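Local coordinates for protein ferulic acid esterase, AmCE1/Fae1A (PDB 5CXX) that probably hydrolyses feruloyl esters as an alpha/beta-hydrolase esterase of an anaerobic fungus, and binds ferulic acid in its pocket, at residues 12-17 and 88-93; 73-78 and 253-258; 79-84 and 260-265. All blocks are in the same frame, centred on the assembly; numbering follows the deposited sequence. Where two conformers were deposited one is given.

Contact 1 of 3, residues 12-17 and 88-93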
loop_
_atom_site.group_PDB
_atom_site.type_symbol
_atom_site.label_atom_id
_atom_site.label_comp_id
_atom_site.label_asym_id
_atom_site.label_seq_id
_atom_site.Cartn_x
_atom_site.Cartn_y
_atom_site.Cartn_z
ATOM N N ASP A 12 0.456 11.532 17.607
ATOM C CA ASP A 12 -0.784 10.881 17.999
ATOM C C ASP A 12 -2.015 11.578 17.473
ATOM O O ASP A 12 -2.995 10.928 17.125
ATOM C CB ASP A 12 -0.868 10.767 19.531
ATOM C CG ASP A 12 0.071 9.691 20.090
ATOM O OD1 ASP A 12 0.518 8.788 19.331
ATOM O OD2 ASP A 12 0.367 9.747 21.298
ATOM N N LYS A 13 -2.012 12.907 17.397
ATOM C CA LYS A 13 -3.220 13.559 16.985
ATOM C C LYS A 13 -3.623 13.340 15.518
ATOM O O LYS A 13 -4.784 13.580 15.166
ATOM C CB LYS A 13 -3.152 15.051 17.278
ATOM C CG LYS A 13 -2.130 15.758 16.460
ATOM C CD LYS A 13 -2.108 17.278 16.779
ATOM C CE LYS A 13 -0.947 17.941 16.068
ATOM N NZ LYS A 13 -0.971 19.438 16.241
ATOM N N TYR A 14 -2.718 12.881 14.648
ATOM C CA TYR A 14 -3.128 12.618 13.292
ATOM C C TYR A 14 -3.613 11.170 13.150
ATOM O O TYR A 14 -4.460 10.894 12.286
ATOM C CB TYR A 14 -1.966 12.862 12.303
ATOM C CG TYR A 14 -1.716 14.319 12.216
ATOM C CD1 TYR A 14 -2.546 15.117 11.462
ATOM C CD2 TYR A 14 -0.641 14.892 12.912
ATOM C CE1 TYR A 14 -2.332 16.488 11.425
ATOM C CE2 TYR A 14 -0.407 16.275 12.868
ATOM C CZ TYR A 14 -1.260 17.034 12.131
ATOM O OH TYR A 14 -1.018 18.386 12.116
ATOM N N ARG A 15 -3.140 10.233 13.991
ATOM C CA ARG A 15 -3.585 8.843 13.832
ATOM C C ARG A 15 -4.767 8.467 14.719
ATOM O O ARG A 15 -5.208 7.322 14.733
ATOM C CB ARG A 15 -2.432 7.864 14.089
ATOM C CG ARG A 15 -1.764 8.076 15.477
ATOM C CD ARG A 15 -0.598 7.026 15.631
ATOM N NE ARG A 15 -1.131 5.650 15.800
ATOM C CZ ARG A 15 -0.381 4.637 16.230
ATOM N NH1 ARG A 15 0.928 4.848 16.452
ATOM N NH2 ARG A 15 -0.914 3.420 16.414
ATOM N N THR A 16 -5.267 9.456 15.468
ATOM C CA THR A 16 -6.392 9.297 16.415
ATOM C C THR A 16 -7.612 10.053 15.861
ATOM O O THR A 16 -7.473 11.213 15.365
ATOM C CB THR A 16 -5.968 9.876 17.813
ATOM O OG1 THR A 16 -4.843 9.099 18.261
ATOM C CG2 THR A 16 -7.086 9.739 18.852
ATOM N N LYS A 17 -8.802 9.458 15.998
ATOM C CA LYS A 17 -10.020 10.210 15.709
ATOM C C LYS A 17 -10.221 11.303 16.748
ATOM O O LYS A 17 -10.175 11.042 17.943
ATOM C CB LYS A 17 -11.259 9.291 15.679
ATOM C CG LYS A 17 -11.117 8.348 14.447
ATOM C CD LYS A 17 -12.394 7.443 14.431
ATOM C CE LYS A 17 -12.382 6.491 13.244
ATOM N NZ LYS A 17 -13.610 5.558 13.341
ATOM N N GLU A 88 -6.367 20.158 7.843
ATOM C CA GLU A 88 -5.289 21.143 7.902
ATOM C C GLU A 88 -4.816 21.563 6.504
ATOM O O GLU A 88 -3.852 22.349 6.346
ATOM C CB GLU A 88 -4.147 20.599 8.718
ATOM C CG GLU A 88 -4.538 20.397 10.156
ATOM C CD GLU A 88 -3.389 19.973 11.003
ATOM O OE1 GLU A 88 -2.287 19.810 10.455
ATOM O OE2 GLU A 88 -3.582 19.801 12.215
ATOM N N GLY A 89 -5.561 21.149 5.487
ATOM C CA GLY A 89 -5.188 21.461 4.122
ATOM C C GLY A 89 -3.925 20.744 3.679
ATOM O O GLY A 89 -3.282 21.216 2.734
ATOM N N ARG A 90 -3.626 19.579 4.289
ATOM C CA ARG A 90 -2.399 18.844 3.985
ATOM C C ARG A 90 -2.616 17.522 3.246
ATOM O O ARG A 90 -1.673 16.765 3.081
ATOM C CB ARG A 90 -1.613 18.549 5.268
ATOM C CG ARG A 90 -1.631 19.743 6.217
ATOM C CD ARG A 90 -0.394 20.057 6.879
ATOM N NE ARG A 90 0.537 18.975 7.232
ATOM C CZ ARG A 90 0.733 18.437 8.437
ATOM N NH1 ARG A 90 1.682 17.532 8.603
ATOM N NH2 ARG A 90 0.016 18.798 9.475
ATOM N N ALA A 91 -3.858 17.248 2.848
ATOM C CA ALA A 91 -4.135 16.103 2.002
ATOM C C ALA A 91 -5.315 16.447 1.134
ATOM O O ALA A 91 -6.048 17.396 1.458
ATOM C CB ALA A 91 -4.439 14.829 2.862
ATOM N N LYS A 92 -5.489 15.684 0.052
ATOM C CA LYS A 92 -6.669 15.826 -0.804
ATOM C C LYS A 92 -7.782 14.883 -0.339
ATOM O O LYS A 92 -7.488 13.805 0.243
ATOM C CB LYS A 92 -6.306 15.491 -2.245
ATOM C CG LYS A 92 -5.169 16.358 -2.823
ATOM C CD LYS A 92 -5.643 17.799 -2.889
ATOM C CE LYS A 92 -4.682 18.646 -3.747
ATOM N NZ LYS A 92 -4.652 18.058 -5.122
ATOM N N GLU A 93 -9.035 15.245 -0.646
ATOM C CA GLU A 93 -10.133 14.263 -0.502
ATOM C C GLU A 93 -9.894 13.050 -1.374
ATOM O O GLU A 93 -9.442 13.180 -2.502
ATOM C CB GLU A 93 -11.479 14.874 -0.905
ATOM C CG GLU A 93 -11.933 15.979 -0.028
ATOM C CD GLU A 93 -13.384 16.331 -0.306
ATOM O OE1 GLU A 93 -13.733 16.504 -1.486
ATOM O OE2 GLU A 93 -14.167 16.417 0.651
#
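Glu-88 receives the phenol hydroxyl of Tyr-14 on its carboxylate. The two side chains come from opposite directions, and the carboxylate stands nearly upright to the ring, with 83° between the planes. Tyr-14 OH donates a short hydrogen bond to Glu-88 OE1, at 2.5 Å. It reaches OE1 on the syn side, only slightly out of the carboxylate plane. Seen from the tyrosine, the oxygen lies at the ring edge. The glutamate chain is extended beyond CG (chi2 -175°), which carries the carboxylate out to the hydroxyl. Lys-13 NZ stays 4.8 Å from Glu-88 OE2. That is too far for a salt bridge, though the opposite charges may still attract.

Gly-89 follows with a positive phi. It is the C-prime residue of a Schellman motif that ends helix 77-87. Beyond it, the Arg-90 guanidinium lies beside the Glu-88 carboxylate. The arginine chain bends at chi2 and chi3. Its NH2 forms a salt bridge with Glu-88 OE1, 2.7 Å long, whose hydrogen bond is weak because the N-H points poorly at the oxygen. The same NH2 lies 2.9 Å from Tyr-14 OH. OE1 thus accepts from the tyrosine hydroxyl and sits against a positive charge, which probably favours the ionised carboxylate. Elsewhere Arg-90 NH1 is held by Tyr-263 OH and Gln-267 OE1, both from the C-terminal part of the chain. The Tyr-14 ring also meets the ring of Tyr-263.

Tyr-14 is buried, while Glu-88 is exposed, so this polar cluster sits where the core gives way to the surface. The weakly bonded helical turn at 12-15 is joined here to the C-terminal end of helix 77-87, a helix end closed by a Schellman motif.

Contact 2 of 3, residues 73-78 and 253-258. With FER (3-(4-hydroxy-3-methoxyphenyl)-2-propenoic acid), chain D.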
loop_
_atom_site.group_PDB
_atom_site.type_symbol
_atom_site.label_atom_id
_atom_site.label_comp_id
_atom_site.label_asym_id
_atom_site.label_seq_id
_atom_site.Cartn_x
_atom_site.Cartn_y
_atom_site.Cartn_z
ATOM N N LEU A 73 -7.967 -1.886 9.229
ATOM C CA LEU A 73 -8.903 -1.073 10.039
ATOM C C LEU A 73 -8.747 -1.359 11.515
ATOM O O LEU A 73 -9.466 -0.765 12.351
ATOM C CB LEU A 73 -10.364 -1.311 9.625
ATOM C CG LEU A 73 -10.687 -0.875 8.185
ATOM C CD1 LEU A 73 -12.043 -1.472 7.786
ATOM C CD2 LEU A 73 -10.650 0.707 8.053
ATOM N N GLU A 74 -7.846 -2.291 11.880
ATOM C CA GLU A 74 -7.710 -2.631 13.288
ATOM C C GLU A 74 -7.018 -1.600 14.150
ATOM O O GLU A 74 -7.002 -1.760 15.382
ATOM C CB GLU A 74 -6.965 -3.984 13.443
ATOM C CG GLU A 74 -7.788 -5.187 12.988
ATOM C CD GLU A 74 -9.088 -5.422 13.773
ATOM O OE1 GLU A 74 -9.304 -4.882 14.891
ATOM O OE2 GLU A 74 -9.912 -6.230 13.267
ATOM N N ASP A 75 -6.464 -0.537 13.546
ATOM C CA ASP A 75 -5.963 0.637 14.260
ATOM C C ASP A 75 -6.596 1.831 13.537
ATOM O O ASP A 75 -6.727 1.785 12.303
ATOM C CB ASP A 75 -4.404 0.706 14.180
ATOM C CG ASP A 75 -3.851 2.002 14.692
ATOM O OD1 ASP A 75 -3.671 2.910 13.876
ATOM O OD2 ASP A 75 -3.545 2.091 15.898
ATOM N N ASP A 76 -6.929 2.880 14.260
ATOM C CA ASP A 76 -7.667 4.008 13.633
ATOM C C ASP A 76 -6.787 4.868 12.709
ATOM O O ASP A 76 -7.324 5.787 12.080
ATOM C CB ASP A 76 -8.286 4.892 14.732
ATOM C CG ASP A 76 -9.582 4.345 15.248
ATOM O OD1 ASP A 76 -10.075 3.295 14.747
ATOM O OD2 ASP A 76 -10.178 4.983 16.159
ATOM N N SER A 77 -5.471 4.604 12.581
ATOM C CA SER A 77 -4.670 5.459 11.708
ATOM C C SER A 77 -5.178 5.468 10.276
ATOM O O SER A 77 -5.067 6.492 9.632
ATOM C CB SER A 77 -3.184 5.035 11.712
ATOM O OG SER A 77 -3.077 3.654 11.363
ATOM N N THR A 78 -5.705 4.354 9.767
ATOM C CA THR A 78 -6.059 4.309 8.344
ATOM C C THR A 78 -7.169 5.300 8.044
ATOM O O THR A 78 -7.128 6.047 7.039
ATOM C CB THR A 78 -6.484 2.868 7.966
ATOM O OG1 THR A 78 -5.340 2.017 8.189
ATOM C CG2 THR A 78 -6.951 2.719 6.487
ATOM N N HIS A 253 7.613 -4.494 13.909
ATOM C CA HIS A 253 6.604 -4.773 12.879
ATOM C C HIS A 253 5.235 -4.367 13.477
ATOM O O HIS A 253 4.482 -5.203 13.996
ATOM C CB HIS A 253 6.644 -6.267 12.490
ATOM C CG HIS A 253 6.380 -6.551 11.025
ATOM N ND1 HIS A 253 7.072 -5.939 9.986
ATOM C CD2 HIS A 253 5.488 -7.390 10.440
ATOM C CE1 HIS A 253 6.629 -6.394 8.839
ATOM N NE2 HIS A 253 5.663 -7.282 9.089
ATOM N N ASP A 254 4.962 -3.062 13.489
ATOM C CA ASP A 254 3.864 -2.584 14.330
ATOM C C ASP A 254 3.209 -1.313 13.788
ATOM O O ASP A 254 3.601 -0.765 12.722
ATOM C CB ASP A 254 4.390 -2.357 15.792
ATOM C CG ASP A 254 5.449 -1.242 15.912
ATOM O OD1 ASP A 254 5.440 -0.240 15.173
ATOM O OD2 ASP A 254 6.379 -1.355 16.776
ATOM N N TRP A 255 2.213 -0.843 14.551
ATOM C CA TRP A 255 1.405 0.264 14.050
ATOM C C TRP A 255 2.142 1.596 14.174
ATOM O O TRP A 255 1.721 2.569 13.534
ATOM C CB TRP A 255 0.076 0.311 14.820
ATOM C CG TRP A 255 -0.897 -0.680 14.261
ATOM C CD1 TRP A 255 -1.337 -1.866 14.851
ATOM C CD2 TRP A 255 -1.641 -0.544 13.038
ATOM N NE1 TRP A 255 -2.241 -2.486 14.043
ATOM C CE2 TRP A 255 -2.466 -1.699 12.935
ATOM C CE3 TRP A 255 -1.691 0.434 12.024
ATOM C CZ2 TRP A 255 -3.342 -1.898 11.869
ATOM C CZ3 TRP A 255 -2.575 0.215 10.935
ATOM C CH2 TRP A 255 -3.382 -0.940 10.891
ATOM N N ASN A 256 3.208 1.661 14.996
ATOM C CA ASN A 256 4.059 2.868 14.939
ATOM C C ASN A 256 4.739 2.988 13.575
ATOM O O ASN A 256 4.753 4.100 13.007
ATOM C CB ASN A 256 5.073 2.868 16.108
ATOM C CG ASN A 256 4.398 3.137 17.472
ATOM O OD1 ASN A 256 3.386 3.855 17.529
ATOM N ND2 ASN A 256 4.947 2.570 18.578
ATOM N N ALA A 257 5.287 1.882 13.051
ATOM C CA ALA A 257 5.958 1.935 11.733
ATOM C C ALA A 257 4.924 2.182 10.629
ATOM O O ALA A 257 5.171 2.974 9.707
ATOM C CB ALA A 257 6.730 0.676 11.474
ATOM N N ILE A 258 3.751 1.552 10.745
ATOM C CA ILE A 258 2.726 1.739 9.737
ATOM C C ILE A 258 2.215 3.161 9.738
ATOM O O ILE A 258 2.169 3.782 8.672
ATOM C CB ILE A 258 1.530 0.790 9.968
ATOM C CG1 ILE A 258 1.996 -0.680 9.784
ATOM C CG2 ILE A 258 0.369 1.143 8.982
ATOM C CD1 ILE A 258 0.984 -1.676 10.331
HETATM C C4 FER D . 9.225 -13.674 4.729
HETATM C C5 FER D . 9.041 -13.098 6.020
HETATM C C6 FER D . 7.966 -12.290 6.250
HETATM C C3 FER D . 8.333 -13.319 3.700
HETATM C C2 FER D . 7.235 -12.532 3.918
HETATM C C1 FER D . 7.056 -11.998 5.181
HETATM C C10 FER D . 7.853 -13.355 1.452
HETATM C C7 FER D . 5.846 -11.159 5.418
HETATM C C8 FER D . 5.357 -10.849 6.631
HETATM C C9 FER D . 4.107 -9.976 6.708
HETATM O O1 FER D . 3.498 -9.553 5.675
HETATM O O2 FER D . 3.651 -9.699 7.849
HETATM O O4 FER D . 10.259 -14.490 4.383
HETATM O O3 FER D . 8.638 -13.902 2.505
#
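Asp-75 has its CG anti to the backbone N (chi1 170°), and Trp-255 has its CG anti to its own carbonyl carbon (chi1 -81°). These torsions lay the aspartate side chain over one face of the indole. Asp-75 CB sits nearly over the centre of the six-membered ring, 3.3 Å from its centroid. This is a close CH-pi contact, and CB comes within 3.2 Å of Trp-255 CD2. The two side chains slide past each other in opposite directions. The carboxylate is tilted only 22° from the ring plane. Ile-258 CD1 packs on the opposite face, toward the rim, so the indole is held between a loop residue and its own helix.

The aspartate has little freedom. Ser-77 OG donates to Asp-75 OD1 at 2.7 Å, from the anti side. Ser-77 N donates to the same oxygen at 2.8 Å, from above the carboxylate plane. This second bond caps the turn that leads into helix 77-87. Ser-77 OG also lies 3.5 Å from Trp-255 CZ3. Asp-75 OD2 forms a salt bridge with Arg-15, which also touches Trp-255.

The other helix start is capped in turn. Asp-254 is the N-cap of helix 255-266, and its OD1 accepts from Ala-257 N at 3.0 Å, nearly along the C-O direction. Just before it, His-253 was modelled in two conformers. In the one given, NE2 makes a weak and doubtful hydrogen bond of 3.4 Å to FER O2, at the imidazole edge. In this conformer NE2 also bonds to Ser-156 OG, and ND1 to Asp-222 OD2. Two capped helix starts thus pack beside the histidine loop, whose geometry is consistent with the Ser-His-Asp triad of an alpha/beta-hydrolase.

Contact 3 of 3, residues 79-84 and 260-265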
loop_
_atom_site.group_PDB
_atom_site.type_symbol
_atom_site.label_atom_id
_atom_site.label_comp_id
_atom_site.label_asym_id
_atom_site.label_seq_id
_atom_site.Cartn_x
_atom_site.Cartn_y
_atom_site.Cartn_z
ATOM N N LEU A 79 -8.217 5.250 8.868
ATOM C CA LEU A 79 -9.335 6.195 8.691
ATOM C C LEU A 79 -9.015 7.589 9.193
ATOM O O LEU A 79 -9.593 8.559 8.679
ATOM C CB LEU A 79 -10.590 5.695 9.454
ATOM C CG LEU A 79 -11.168 4.380 8.957
ATOM C CD1 LEU A 79 -12.301 3.919 9.920
ATOM C CD2 LEU A 79 -11.682 4.516 7.502
ATOM N N ALA A 80 -8.161 7.730 10.204
ATOM C CA ALA A 80 -8.005 9.077 10.804
ATOM C C ALA A 80 -7.019 9.953 10.044
ATOM O O ALA A 80 -7.237 11.162 9.931
ATOM C CB ALA A 80 -7.556 8.977 12.269
ATOM N N ILE A 81 -5.930 9.373 9.564
ATOM C CA ILE A 81 -4.857 10.200 8.994
ATOM C C ILE A 81 -5.281 11.050 7.782
ATOM O O ILE A 81 -5.009 12.275 7.770
ATOM C CB ILE A 81 -3.637 9.290 8.634
ATOM C CG1 ILE A 81 -2.835 9.002 9.928
ATOM C CG2 ILE A 81 -2.732 9.967 7.552
ATOM C CD1 ILE A 81 -1.705 7.919 9.737
ATOM N N PRO A 82 -5.979 10.453 6.790
ATOM C CA PRO A 82 -6.283 11.333 5.628
ATOM C C PRO A 82 -7.271 12.435 5.985
ATOM O O PRO A 82 -7.094 13.570 5.505
ATOM C CB PRO A 82 -6.886 10.369 4.586
ATOM C CG PRO A 82 -6.304 8.989 4.979
ATOM C CD PRO A 82 -6.266 9.010 6.525
ATOM N N THR A 83 -8.251 12.163 6.850
ATOM C CA THR A 83 -9.180 13.226 7.305
ATOM C C THR A 83 -8.482 14.295 8.126
ATOM O O THR A 83 -8.695 15.482 7.948
ATOM C CB THR A 83 -10.342 12.572 8.111
ATOM O OG1 THR A 83 -11.144 11.877 7.167
ATOM C CG2 THR A 83 -11.198 13.638 8.855
ATOM N N ASN A 84 -7.634 13.855 9.044
ATOM C CA ASN A 84 -6.979 14.809 9.927
ATOM C C ASN A 84 -6.011 15.678 9.128
ATOM O O ASN A 84 -5.871 16.866 9.442
ATOM C CB ASN A 84 -6.263 14.076 11.071
ATOM C CG ASN A 84 -7.261 13.560 12.119
ATOM O OD1 ASN A 84 -8.368 14.136 12.274
ATOM N ND2 ASN A 84 -6.877 12.521 12.866
ATOM N N ALA A 260 3.532 5.885 10.852
ATOM C CA ALA A 260 4.519 6.874 10.370
ATOM C C ALA A 260 4.582 6.869 8.840
ATOM O O ALA A 260 4.678 7.945 8.188
ATOM C CB ALA A 260 5.917 6.590 10.960
ATOM N N GLY A 261 4.530 5.665 8.256
ATOM C CA GLY A 261 4.603 5.569 6.807
ATOM C C GLY A 261 3.383 6.227 6.144
ATOM O O GLY A 261 3.504 7.023 5.239
ATOM N N PHE A 262 2.190 5.850 6.613
ATOM C CA PHE A 262 0.973 6.369 5.979
ATOM C C PHE A 262 0.821 7.874 6.146
ATOM O O PHE A 262 0.386 8.613 5.233
ATOM C CB PHE A 262 -0.230 5.647 6.591
ATOM C CG PHE A 262 -1.490 5.728 5.760
ATOM C CD1 PHE A 262 -1.496 5.335 4.403
ATOM C CD2 PHE A 262 -2.699 6.093 6.375
ATOM C CE1 PHE A 262 -2.685 5.375 3.644
ATOM C CE2 PHE A 262 -3.882 6.121 5.628
ATOM C CZ PHE A 262 -3.877 5.754 4.284
ATOM N N TYR A 263 1.185 8.374 7.335
ATOM C CA TYR A 263 1.162 9.822 7.599
ATOM C C TYR A 263 2.054 10.591 6.622
ATOM O O TYR A 263 1.615 11.603 6.033
ATOM C CB TYR A 263 1.637 10.051 9.046
ATOM C CG TYR A 263 1.862 11.497 9.453
ATOM C CD1 TYR A 263 0.795 12.390 9.575
ATOM C CD2 TYR A 263 3.165 11.962 9.749
ATOM C CE1 TYR A 263 0.974 13.694 9.994
ATOM C CE2 TYR A 263 3.355 13.291 10.181
ATOM C CZ TYR A 263 2.253 14.140 10.292
ATOM O OH TYR A 263 2.450 15.434 10.730
ATOM N N ASN A 264 3.315 10.153 6.446
ATOM C CA ASN A 264 4.132 10.856 5.454
ATOM C C ASN A 264 3.637 10.649 4.024
ATOM O O ASN A 264 3.641 11.596 3.208
ATOM C CB ASN A 264 5.581 10.371 5.612
ATOM C CG ASN A 264 6.266 10.989 6.804
ATOM O OD1 ASN A 264 6.714 12.142 6.726
ATOM N ND2 ASN A 264 6.363 10.239 7.898
ATOM N N PHE A 265 3.186 9.440 3.706
ATOM C CA PHE A 265 2.746 9.176 2.357
ATOM C C PHE A 265 1.561 10.035 1.923
ATOM O O PHE A 265 1.524 10.589 0.825
ATOM C CB PHE A 265 2.425 7.683 2.251
ATOM C CG PHE A 265 2.035 7.203 0.852
ATOM C CD1 PHE A 265 2.962 7.272 -0.213
ATOM C CD2 PHE A 265 0.773 6.680 0.637
ATOM C CE1 PHE A 265 2.595 6.764 -1.491
ATOM C CE2 PHE A 265 0.386 6.224 -0.629
ATOM C CZ PHE A 265 1.293 6.249 -1.678
#
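Ile-81 is the main bump. It projects from helix 79-84 between Phe-262 and Tyr-263 on the facing helix. Its CD1 reaches furthest, to 3.8 Å from Tyr-263 N and 4.0 Å from Phe-262 CD2. The methyl meets the phenylalanine at the ring edge and also rests on Tyr-263 CB. CG2 lies against Tyr-263 CA, so both branches of the isoleucine fit into the hollow.

Phe-262 returns the contact. With CG anti to the backbone N (chi1 -161°), its ring extends to the other helix and reaches Pro-82. The two side chains cross at about a right angle, and Pro-82 CG lies 3.8 Å from Phe-262 CE2. Pro-82 has no N-H for the turn before it, and helix 79-84 is kinked there. Beyond the contact, Phe-262 stacks on Tyr-61 of strand 58-62.

The short helix segments run nearly parallel, crossing at -25° with their axes 9.7 Å apart. All four touching residues are buried. Between residues 79-84 and 260-265 the side-chain contacts are apolar, so shape fit and exclusion of water probably hold these segments together.

Contacts 2 and 3 follow the same two helices, 77-87 and 255-266, from their starts into their middles. Their centres are 10 Å apart, and Thr-78 O lies 3.5 Å from Phe-262 CE2 where they meet. Contact 1 lies at the far end of helix 77-87, its centre 6 Å from that of contact 3. Asn-84 ND2 joins these two by reaching Thr-16 O at 2.9 Å. Arg-15 bridges contact 1 to contact 2, its NH1 lying 2.9 Å from Asn-256 OD1, a probable hydrogen bond. Among the three, contact 2 reaches the ferulic acid, through His-253. Contact 1 is a polar cluster and contact 3 apolar helix packing; neither includes the ligand.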